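Local structure of SPbeta prophage-derived uncharacterized protein YopX (Bacillus subtilis, 2I2L) at residues G29-K34 with R50-M55. The protein is of unknown function but belongs to the YopX family, is encoded by the SPbeta prophage and forms a homodimer of beta strands and loops. Numbering follows the deposited sequence.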
loop_
_atom_site.group_PDB
_atom_site.type_symbol
_atom_site.label_atom_id
_atom_site.label_comp_id
_atom_site.label_asym_id
_atom_site.label_seq_id
_atom_site.Cartn_x
_atom_site.Cartn_y
_atom_site.Cartn_z
ATOM N N GLY B 29 -13.100 -9.488 -1.388
ATOM C CA GLY B 29 -12.057 -8.651 -1.944
ATOM C C GLY B 29 -12.577 -7.516 -2.789
ATOM O O GLY B 29 -11.795 -6.686 -3.244
ATOM N N ASP B 30 -13.886 -7.475 -3.015
ATOM C CA ASP B 30 -14.460 -6.394 -3.808
ATOM C C ASP B 30 -14.483 -5.125 -2.982
ATOM O O ASP B 30 -14.401 -5.167 -1.751
ATOM C CB ASP B 30 -15.896 -6.709 -4.224
ATOM C CG ASP B 30 -15.995 -7.931 -5.104
ATOM O OD1 ASP B 30 -14.929 -8.468 -5.500
ATOM O OD2 ASP B 30 -17.145 -8.344 -5.397
ATOM N N TRP B 31 -14.594 -3.994 -3.664
ATOM C CA TRP B 31 -14.663 -2.720 -2.982
ATOM C C TRP B 31 -15.797 -1.915 -3.581
ATOM O O TRP B 31 -16.266 -2.210 -4.681
ATOM C CB TRP B 31 -13.344 -1.956 -3.105
ATOM C CG TRP B 31 -12.912 -1.666 -4.505
ATOM C CD1 TRP B 31 -11.930 -2.295 -5.198
ATOM C CD2 TRP B 31 -13.393 -0.617 -5.351
ATOM N NE1 TRP B 31 -11.757 -1.700 -6.417
ATOM C CE2 TRP B 31 -12.639 -0.667 -6.539
ATOM C CE3 TRP B 31 -14.390 0.365 -5.217
ATOM C CZ2 TRP B 31 -12.837 0.225 -7.594
ATOM C CZ3 TRP B 31 -14.595 1.263 -6.269
ATOM C CH2 TRP B 31 -13.818 1.186 -7.446
ATOM N N THR B 32 -16.246 -0.900 -2.856
ATOM C CA THR B 32 -17.340 -0.062 -3.324
ATOM C C THR B 32 -17.224 1.345 -2.783
ATOM O O THR B 32 -17.154 1.544 -1.573
ATOM C CB THR B 32 -18.680 -0.603 -2.852
ATOM O OG1 THR B 32 -18.864 -1.934 -3.349
ATOM C CG2 THR B 32 -19.801 0.303 -3.329
ATOM N N LEU B 33 -17.215 2.328 -3.666
ATOM C CA LEU B 33 -17.132 3.694 -3.203
ATOM C C LEU B 33 -18.538 4.181 -2.879
ATOM O O LEU B 33 -19.376 4.279 -3.767
ATOM C CB LEU B 33 -16.519 4.592 -4.265
ATOM C CG LEU B 33 -16.388 6.027 -3.761
ATOM C CD1 LEU B 33 -15.237 6.118 -2.765
ATOM C CD2 LEU B 33 -16.157 6.968 -4.932
ATOM N N LYS B 34 -18.803 4.462 -1.607
ATOM C CA LYS B 34 -20.109 4.966 -1.197
ATOM C C LYS B 34 -19.982 6.466 -0.935
ATOM O O LYS B 34 -18.871 6.992 -0.833
ATOM C CB LYS B 34 -20.593 4.279 0.086
ATOM C CG LYS B 34 -20.738 2.764 0.007
ATOM C CD LYS B 34 -21.732 2.344 -1.063
ATOM C CE LYS B 34 -22.165 0.892 -0.884
ATOM N NZ LYS B 34 -23.081 0.724 0.279
ATOM N N ARG B 50 -15.343 -2.483 -14.559
ATOM C CA ARG B 50 -13.945 -2.674 -14.927
ATOM C C ARG B 50 -13.270 -1.418 -15.483
ATOM O O ARG B 50 -12.088 -1.442 -15.816
ATOM C CB ARG B 50 -13.825 -3.837 -15.916
ATOM N N ASN B 51 -14.019 -0.329 -15.601
ATOM C CA ASN B 51 -13.444 0.925 -16.089
ATOM C C ASN B 51 -12.780 1.602 -14.897
ATOM O O ASN B 51 -11.641 2.080 -14.984
ATOM C CB ASN B 51 -14.532 1.854 -16.649
ATOM C CG ASN B 51 -14.978 1.462 -18.054
ATOM O OD1 ASN B 51 -15.360 0.313 -18.303
ATOM N ND2 ASN B 51 -14.939 2.423 -18.976
ATOM N N ALA B 52 -13.518 1.617 -13.783
ATOM C CA ALA B 52 -13.093 2.215 -12.513
ATOM C C ALA B 52 -11.887 1.518 -11.897
ATOM O O ALA B 52 -11.646 0.335 -12.146
ATOM C CB ALA B 52 -14.255 2.198 -11.531
ATOM N N ALA B 53 -11.143 2.255 -11.082
ATOM C CA ALA B 53 -9.959 1.697 -10.441
ATOM C C ALA B 53 -9.659 2.273 -9.051
ATOM O O ALA B 53 -9.797 3.481 -8.822
ATOM C CB ALA B 53 -8.745 1.888 -11.353
ATOM N N LEU B 54 -9.246 1.393 -8.135
ATOM C CA LEU B 54 -8.889 1.768 -6.766
ATOM C C LEU B 54 -7.361 1.958 -6.700
ATOM O O LEU B 54 -6.601 1.034 -6.991
ATOM C CB LEU B 54 -9.305 0.655 -5.788
ATOM C CG LEU B 54 -9.670 0.993 -4.330
ATOM C CD1 LEU B 54 -9.722 -0.274 -3.515
ATOM C CD2 LEU B 54 -8.660 1.940 -3.717
HETATM N N MSE B 55 -6.918 3.156 -6.324
HETATM C CA MSE B 55 -5.488 3.456 -6.198
HETATM C C MSE B 55 -5.111 3.940 -4.786
HETATM O O MSE B 55 -5.619 4.960 -4.291
HETATM C CB MSE B 55 -5.087 4.509 -7.217
HETATM C CG MSE B 55 -5.325 4.094 -8.657
HETATM SE SE MSE B 55 -5.705 5.668 -9.742
HETATM C CE MSE B 55 -7.552 5.890 -9.213
#
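One face of the Trp-31 indole carries the side chain of Leu-54. At the edge of the ring, near its plane, sits the methyl of Ala-52. The Leu-54 contact is a CH-pi interaction. CD1 of Leu-54 lies 3.7 Å from the centroid of the five-membered ring of Trp-31, 22° off the ring normal. Its nearest ring atom is CD1 of Trp-31, at 3.4 Å from CD1 of Leu-54. CB of Leu-54 covers the same face nearer the rim, 3.5 Å from NE1 of Trp-31. The leucine therefore lies along the pyrrole part of the indole, and the two side chains run past each other in opposite directions. A chi1 of -151° turns CG of Leu-54 roughly trans to the backbone N and lays CD1 over the pyrrole ring, toward CB of Trp-31.

The six-membered ring reaches the backbone of the other segment. CZ2 of Trp-31 is 4.1 Å from C of Ala-53, at an oblique angle. CH2 of Trp-31 meets CB of Ala-52 at 4.2 Å. On its own strand, the backbone N of Leu-33 lies at the indole edge, in plane.

Trp-31 is buried, and its contacts with 50-55 are mainly apolar. The nearest CA atoms, those of Trp-31 and Leu-54, are 8.2 Å apart, and side chains bridge the gap. Leu-54 also touches Leu-23 of strand 21-25, and Ala-52 touches Val-45 of strand 41-46. Asn-49 OD1 accepts hydrogen bonds from the backbone N of Asn-51, as in an Asx turn, and of Ala-52, just ahead of strand 53-60.

The arrangement is typical of hydrophobic packing between two beta sheets. A tryptophan from the central strand of the antiparallel sheet 21-25, 31-36, 41-46 meets strand 53-60 of the neighbouring antiparallel sheet.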